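Local structure of iota-carbonic anhydrase (Nostoc sp. PCC 7120 = FACHB-418, 7C5W) at residues Lys61-Ala66 and Ala92-Tyr97; Thr86-Arg91 and Pro106-Phe111. The protein catalyses the hydration of carbon dioxide to bicarbonate without any metal cofactor, working as a homotetramer built as a dimer of dimers. One frame throughout, in Å; residues are numbered along the deposited sequence.

Interaction 1: residues Lys61-Ala66 and Ala92-Tyr97; sequences KVIDDA and AGALAY
Ile63 reaches across to Ala94 and Leu95, packing the last turns of helix 52-66 against the short helix 91-99 in a helix-helix contact on the helical side of this alpha+beta chain, whose mixed sheet forms the other layer. Along 61-66, Val62 belongs to a different interface: its side chain turns to helix 26-50, where it meets Ala39 and Ile43. Ile63 is the residue that carries the contact. Its CB points at the other helix, and CG1, anti to the carbonyl carbon (chi1 -75°), continues into an extended arm (chi2 166°) that brings CD1 tip-first onto the backbone between Ala94 and Leu95. The CA atoms of Ile63 and Leu95 are 7.2 Å apart. The CB of Ala94 lies 3.9 Å from Ile63 CD1, and the CB of Leu95 touches the same methyl at 3.8 Å. Leu95 continues past it toward Ala59 and Glu60, one turn earlier on helix 52-66, so the packing extends along that helix. No hydrogen bond crosses between 61-66 and 92-97; the side-chain contacts are apolar, and the methyl also rests on the Leu95 backbone. There Ile63 CD1 is 3.3 Å from Leu95 CA, tighter than usual van der Waals contact and so doubtful in detail, and the shortest approach is from Ile63 CD1 to Leu95 N, 3.2 Å.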
ATOM      1  N   LYS A  61      26.834  -7.845  -7.780  1.00 66.80           N
ATOM      2  CA  LYS A  61      25.625  -8.407  -8.438  1.00 70.07           C
ATOM      3  C   LYS A  61      24.598  -8.707  -7.330  1.00 67.76           C
ATOM      4  O   LYS A  61      23.411  -8.379  -7.511  1.00 64.27           O
ATOM      5  CB  LYS A  61      25.991  -9.608  -9.321  1.00 64.17           C
ATOM      6  N   VAL A  62      25.051  -9.225  -6.189  1.00 68.01           N
ATOM      7  CA  VAL A  62      24.191  -9.526  -5.005  1.00 65.77           C
ATOM      8  C   VAL A  62      23.477  -8.244  -4.546  1.00 64.20           C
ATOM      9  O   VAL A  62      22.250  -8.268  -4.407  1.00 70.60           O
ATOM     10  CB  VAL A  62      24.996 -10.135  -3.847  1.00 62.38           C
ATOM     11  CG1 VAL A  62      24.189 -10.110  -2.561  1.00 57.70           C
ATOM     12  CG2 VAL A  62      25.460 -11.547  -4.160  1.00 61.88           C
ATOM     13  N   ILE A  63      24.215  -7.159  -4.333  1.00 63.44           N
ATOM     14  CA  ILE A  63      23.660  -5.856  -3.858  1.00 63.53           C
ATOM     15  C   ILE A  63      22.696  -5.292  -4.908  1.00 67.00           C
ATOM     16  O   ILE A  63      21.627  -4.760  -4.523  1.00 63.42           O
ATOM     17  CB  ILE A  63      24.801  -4.878  -3.539  1.00 58.71           C
ATOM     18  CG1 ILE A  63      25.470  -5.260  -2.217  1.00 58.10           C
ATOM     19  CG2 ILE A  63      24.299  -3.440  -3.549  1.00 56.57           C
ATOM     20  CD1 ILE A  63      26.785  -4.580  -1.975  1.00 64.09           C
ATOM     21  N   ASP A  64      23.058  -5.409  -6.185  1.00 68.09           N
ATOM     22  CA  ASP A  64      22.221  -4.933  -7.315  1.00 66.98           C
ATOM     23  C   ASP A  64      20.928  -5.751  -7.348  1.00 65.86           C
ATOM     24  O   ASP A  64      19.888  -5.166  -7.667  1.00 64.57           O
ATOM     25  CB  ASP A  64      22.987  -4.979  -8.640  1.00 68.17           C
ATOM     26  CG  ASP A  64      23.963  -3.828  -8.807  1.00 71.24           C
ATOM     27  OD1 ASP A  64      23.871  -2.869  -8.019  1.00 76.57           O
ATOM     28  OD2 ASP A  64      24.812  -3.904  -9.713  1.00 81.92           O
ATOM     29  N   ASP A  65      20.998  -7.044  -7.014  1.00 66.22           N
ATOM     30  CA  ASP A  65      19.860  -7.999  -7.074  1.00 66.99           C
ATOM     31  C   ASP A  65      18.935  -7.885  -5.855  1.00 63.63           C
ATOM     32  O   ASP A  65      17.731  -7.792  -6.064  1.00 64.92           O
ATOM     33  CB  ASP A  65      20.345  -9.443  -7.080  1.00 70.21           C
ATOM     34  CG  ASP A  65      20.252 -10.098  -8.436  1.00 79.24           C
ATOM     35  OD1 ASP A  65      20.533  -9.401  -9.433  1.00 70.10           O
ATOM     36  OD2 ASP A  65      19.884 -11.289  -8.474  1.00 95.93           O
ATOM     37  N   ALA A  66      19.483  -7.978  -4.640  1.00 57.42           N
ATOM     38  CA  ALA A  66      18.729  -8.254  -3.395  1.00 63.11           C
ATOM     39  C   ALA A  66      18.345  -6.946  -2.688  1.00 59.25           C
ATOM     40  O   ALA A  66      17.356  -6.969  -1.940  1.00 59.66           O
ATOM     41  CB  ALA A  66      19.523  -9.158  -2.486  1.00 55.81           C
ATOM     42  N   ALA A  92      27.774   1.887  -2.662  1.00 57.62           N
ATOM     43  CA  ALA A  92      29.209   1.825  -2.303  1.00 62.10           C
ATOM     44  C   ALA A  92      29.337   1.509  -0.812  1.00 60.52           C
ATOM     45  O   ALA A  92      30.207   0.693  -0.447  1.00 64.59           O
ATOM     46  CB  ALA A  92      29.888   3.126  -2.652  1.00 61.38           C
ATOM     47  N   GLY A  93      28.510   2.142   0.022  1.00 56.32           N
ATOM     48  CA  GLY A  93      28.485   1.894   1.479  1.00 59.61           C
ATOM     49  C   GLY A  93      28.238   0.423   1.782  1.00 61.77           C
ATOM     50  O   GLY A  93      28.926  -0.133   2.668  1.00 55.04           O
ATOM     51  N   ALA A  94      27.299  -0.199   1.058  1.00 58.58           N
ATOM     52  CA  ALA A  94      26.854  -1.598   1.277  1.00 60.73           C
ATOM     53  C   ALA A  94      27.970  -2.551   0.840  1.00 60.07           C
ATOM     54  O   ALA A  94      28.333  -3.429   1.634  1.00 64.16           O
ATOM     55  CB  ALA A  94      25.559  -1.863   0.539  1.00 51.03           C
ATOM     56  N   LEU A  95      28.481  -2.373  -0.380  1.00 58.32           N
ATOM     57  CA  LEU A  95      29.625  -3.145  -0.929  1.00 68.69           C
ATOM     58  C   LEU A  95      30.799  -3.097   0.058  1.00 64.92           C
ATOM     59  O   LEU A  95      31.295  -4.174   0.480  1.00 63.45           O
ATOM     60  CB  LEU A  95      30.020  -2.532  -2.274  1.00 65.21           C
ATOM     61  CG  LEU A  95      31.064  -3.317  -3.060  1.00 68.87           C
ATOM     62  CD1 LEU A  95      30.587  -4.742  -3.306  1.00 65.57           C
ATOM     63  CD2 LEU A  95      31.383  -2.615  -4.372  1.00 65.28           C
ATOM     64  N   ALA A  96      31.217  -1.886   0.420  1.00 62.29           N
ATOM     65  CA  ALA A  96      32.345  -1.632   1.337  1.00 60.91           C
ATOM     66  C   ALA A  96      32.135  -2.455   2.613  1.00 69.11           C
ATOM     67  O   ALA A  96      33.077  -3.127   3.060  1.00 71.59           O
ATOM     68  CB  ALA A  96      32.438  -0.157   1.620  1.00 60.35           C
ATOM     69  N   TYR A  97      30.937  -2.423   3.194  1.00 65.81           N
ATOM     70  CA  TYR A  97      30.667  -3.124   4.472  1.00 66.81           C
ATOM     71  C   TYR A  97      30.996  -4.610   4.311  1.00 63.85           C
ATOM     72  O   TYR A  97      31.589  -5.201   5.232  1.00 65.59           O
ATOM     73  CB  TYR A  97      29.223  -2.946   4.939  1.00 65.54           C
ATOM     74  CG  TYR A  97      28.894  -3.819   6.121  1.00 62.25           C
ATOM     75  CD1 TYR A  97      29.364  -3.507   7.384  1.00 63.23           C
ATOM     76  CD2 TYR A  97      28.177  -4.996   5.968  1.00 58.71           C
ATOM     77  CE1 TYR A  97      29.106  -4.324   8.473  1.00 66.39           C
ATOM     78  CE2 TYR A  97      27.899  -5.820   7.048  1.00 61.95           C
ATOM     79  CZ  TYR A  97      28.364  -5.481   8.307  1.00 64.72           C
ATOM     80  OH  TYR A  97      28.094  -6.275   9.383  1.00 69.95           O
TER

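Interaction 2: residues Thr86-Arg91 and Pro106-Phe111; sequences TFRTTR and PEDKGF
Arg88 presents the outer edge of its guanidinium to the carboxylate of Asp108, the two side chains approaching from opposite directions and their planes only 20° apart. This is an end-on, two-pronged salt bridge. NH1 gives the shorter bond, 2.7 Å to Asp108 OD2, which it meets on the syn side but from somewhat out of the carboxylate plane. The second prong is straighter: NH2 donates to the syn lone pair of Asp108 OD1 at 3.1 Å, with an N-H...O angle of 176° and the oxygen almost exactly in the guanidinium plane. A weak third bond runs from NH2 to OD2 at 3.3 Å. The arm of Arg88 bends at chi2 (-48°), runs straight through chi3, and turns the guanidinium across the chain at its end.

Further bonds restrain the rotation of the guanidinium: NE donates to the carbonyl of Arg85 and NH1 also to that of Gly93, so the buried charge is held by the aspartate and by two backbone oxygens. Pro78, Phe105 and Tyr97 pack round the same side chain, while Asp108 rests on Ala96. Farther along 86-91, Thr90 is the N-cap of helix 91-99, its OG1 accepting from Gly93 N. The ion pair therefore joins the loop entering helix 91-99 to the loop leaving it, across the flank of the helix. With Arg88 about 4 Å from Tyr97, side chain to side chain, the arrangement is consistent with a second-shell ion pair beside the hydrogencarbonate-binding Tyr97.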
ATOM      1  N   THR A  86      27.795   4.832  10.037  1.00 61.80           N
ATOM      2  CA  THR A  86      26.797   3.905  10.623  1.00 65.52           C
ATOM      3  C   THR A  86      25.771   3.495   9.558  1.00 62.00           C
ATOM      4  O   THR A  86      25.447   2.298   9.471  1.00 60.55           O
ATOM      5  CB  THR A  86      26.098   4.557  11.820  1.00 65.42           C
ATOM      6  OG1 THR A  86      27.086   4.843  12.813  1.00 67.33           O
ATOM      7  CG2 THR A  86      25.005   3.683  12.393  1.00 54.17           C
ATOM      8  N   PHE A  87      25.294   4.455   8.769  1.00 58.07           N
ATOM      9  CA  PHE A  87      24.160   4.270   7.831  1.00 59.01           C
ATOM     10  C   PHE A  87      24.687   4.171   6.397  1.00 58.78           C
ATOM     11  O   PHE A  87      25.228   5.151   5.891  1.00 58.38           O
ATOM     12  CB  PHE A  87      23.145   5.389   8.054  1.00 57.03           C
ATOM     13  CG  PHE A  87      22.673   5.475   9.482  1.00 57.65           C
ATOM     14  CD1 PHE A  87      21.891   4.465  10.028  1.00 56.01           C
ATOM     15  CD2 PHE A  87      23.040   6.544  10.292  1.00 56.67           C
ATOM     16  CE1 PHE A  87      21.475   4.519  11.350  1.00 53.67           C
ATOM     17  CE2 PHE A  87      22.617   6.598  11.613  1.00 62.11           C
ATOM     18  CZ  PHE A  87      21.830   5.588  12.138  1.00 56.94           C
ATOM     19  N   ARG A  88      24.518   3.003   5.774  1.00 59.80           N
ATOM     20  CA  ARG A  88      24.984   2.714   4.396  1.00 57.88           C
ATOM     21  C   ARG A  88      23.812   2.932   3.436  1.00 54.04           C
ATOM     22  O   ARG A  88      23.225   1.941   2.957  1.00 55.20           O
ATOM     23  CB  ARG A  88      25.589   1.306   4.317  1.00 53.81           C
ATOM     24  CG  ARG A  88      26.757   1.075   5.272  1.00 61.72           C
ATOM     25  CD  ARG A  88      27.824   2.167   5.247  1.00 61.55           C
ATOM     26  NE  ARG A  88      28.793   2.027   6.337  1.00 66.63           N
ATOM     27  CZ  ARG A  88      29.882   1.263   6.296  1.00 62.80           C
ATOM     28  NH1 ARG A  88      30.169   0.561   5.214  1.00 56.25           N
ATOM     29  NH2 ARG A  88      30.678   1.203   7.345  1.00 64.62           N
ATOM     30  N   THR A  89      23.529   4.198   3.133  1.00 53.56           N
ATOM     31  CA  THR A  89      22.401   4.641   2.267  1.00 55.05           C
ATOM     32  C   THR A  89      22.767   4.549   0.771  1.00 54.99           C
ATOM     33  O   THR A  89      21.849   4.652  -0.072  1.00 57.99           O
ATOM     34  CB  THR A  89      21.955   6.037   2.713  1.00 54.54           C
ATOM     35  OG1 THR A  89      23.079   6.921   2.713  1.00 58.04           O
ATOM     36  CG2 THR A  89      21.376   6.020   4.107  1.00 52.29           C
ATOM     37  N   THR A  90      24.037   4.311   0.441  1.00 51.09           N
ATOM     38  CA  THR A  90      24.538   4.194  -0.958  1.00 52.00           C
ATOM     39  C   THR A  90      25.045   2.772  -1.217  1.00 57.54           C
ATOM     40  O   THR A  90      25.499   2.114  -0.262  1.00 55.41           O
ATOM     41  CB  THR A  90      25.648   5.208  -1.264  1.00 55.76           C
ATOM     42  OG1 THR A  90      26.843   4.751  -0.628  1.00 60.33           O
ATOM     43  CG2 THR A  90      25.320   6.617  -0.806  1.00 58.92           C
ATOM     44  N   ARG A  91      24.934   2.330  -2.472  1.00 56.46           N
ATOM     45  CA  ARG A  91      25.483   1.061  -3.006  1.00 56.75           C
ATOM     46  C   ARG A  91      26.927   0.866  -2.518  1.00 61.16           C
ATOM     47  O   ARG A  91      27.251  -0.235  -2.023  1.00 60.74           O
ATOM     48  CB  ARG A  91      25.395   1.113  -4.534  1.00 59.41           C
ATOM     49  CG  ARG A  91      25.792  -0.172  -5.241  1.00 65.24           C
ATOM     50  CD  ARG A  91      25.658  -0.025  -6.747  1.00 73.97           C
ATOM     51  NE  ARG A  91      26.070  -1.232  -7.450  1.00 80.37           N
ATOM     52  CZ  ARG A  91      27.334  -1.613  -7.633  1.00 86.20           C
ATOM     53  NH1 ARG A  91      28.329  -0.888  -7.147  1.00 81.94           N
ATOM     54  NH2 ARG A  91      27.596  -2.727  -8.297  1.00 88.21           N
ATOM     55  N   PRO A 106      37.218   3.437   5.605  1.00 76.47           N
ATOM     56  CA  PRO A 106      38.535   2.918   5.968  1.00 79.39           C
ATOM     57  C   PRO A 106      38.482   1.819   7.036  1.00 82.02           C
ATOM     58  O   PRO A 106      39.417   1.052   7.101  1.00 81.73           O
ATOM     59  CB  PRO A 106      39.297   4.118   6.554  1.00 78.20           C
ATOM     60  CG  PRO A 106      38.436   5.338   6.269  1.00 79.84           C
ATOM     61  CD  PRO A 106      37.031   4.837   6.009  1.00 75.44           C
ATOM     62  N   GLU A 107      37.413   1.791   7.843  1.00 81.75           N
ATOM     63  CA  GLU A 107      37.276   0.887   9.018  1.00 79.98           C
ATOM     64  C   GLU A 107      36.700  -0.467   8.574  1.00 77.81           C
ATOM     65  O   GLU A 107      36.547  -1.344   9.442  1.00 80.26           O
ATOM     66  CB  GLU A 107      36.413   1.550  10.098  1.00 85.38           C
ATOM     67  N   ASP A 108      36.422  -0.635   7.274  1.00 71.46           N
ATOM     68  CA  ASP A 108      35.729  -1.826   6.706  1.00 76.67           C
ATOM     69  C   ASP A 108      36.755  -2.830   6.158  1.00 75.42           C
ATOM     70  O   ASP A 108      37.295  -2.600   5.051  1.00 69.70           O
ATOM     71  CB  ASP A 108      34.733  -1.431   5.606  1.00 74.61           C
ATOM     72  CG  ASP A 108      33.523  -0.632   6.079  1.00 69.01           C
ATOM     73  OD1 ASP A 108      33.335  -0.485   7.307  1.00 68.01           O
ATOM     74  OD2 ASP A 108      32.780  -0.151   5.208  1.00 70.66           O
ATOM     75  N   LYS A 109      36.973  -3.930   6.884  1.00 73.48           N
ATOM     76  CA  LYS A 109      37.801  -5.079   6.432  1.00 67.61           C
ATOM     77  C   LYS A 109      36.957  -5.964   5.506  1.00 74.11           C
ATOM     78  O   LYS A 109      37.528  -6.546   4.573  1.00 75.46           O
ATOM     79  CB  LYS A 109      38.346  -5.844   7.642  1.00 75.74           C
ATOM     80  N   GLY A 110      35.639  -6.031   5.737  1.00 76.61           N
ATOM     81  CA  GLY A 110      34.687  -6.827   4.933  1.00 68.53           C
ATOM     82  C   GLY A 110      34.019  -7.899   5.773  1.00 71.63           C
ATOM     83  O   GLY A 110      34.690  -8.877   6.135  1.00 71.58           O
ATOM     84  N   PHE A 111      32.735  -7.722   6.085  1.00 69.61           N
ATOM     85  CA  PHE A 111      31.959  -8.620   6.976  1.00 70.01           C
ATOM     86  C   PHE A 111      31.819 -10.008   6.333  1.00 70.93           C
ATOM     87  O   PHE A 111      31.960 -11.019   7.057  1.00 67.67           O
ATOM     88  CB  PHE A 111      30.593  -8.006   7.285  1.00 71.96           C
ATOM     89  CG  PHE A 111      29.714  -8.878   8.142  1.00 72.23           C
ATOM     90  CD1 PHE A 111      29.976  -9.031   9.496  1.00 72.60           C
ATOM     91  CD2 PHE A 111      28.641  -9.563   7.590  1.00 71.42           C
ATOM     92  CE1 PHE A 111      29.177  -9.847  10.282  1.00 69.86           C
ATOM     93  CE2 PHE A 111      27.846 -10.379   8.376  1.00 70.00           C
ATOM     94  CZ  PHE A 111      28.112 -10.514   9.721  1.00 70.57           C
TER

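The two interactions share helix 91-99: interaction 1 packs its 92-97 part against helix 52-66, and interaction 2 ties together the loops before and after it. Their centres lie 10 Å apart and their segments alternate along the chain. Two polar links join them. Asp64 OD1 of interaction 1 forms a salt bridge with Arg91 NE of interaction 2 at 2.8 Å, and Tyr97 O lies 2.9 Å from Phe111 N, a probable hydrogen bond. The rings of Tyr97 and Phe111 also meet. Tyr97, within 92-97, binds hydrogencarbonate but takes no part in the Ile63 packing; Arg88 makes the nearer approach to the site. Thr79, also of the site, is about 10 Å from Arg88 between side chains.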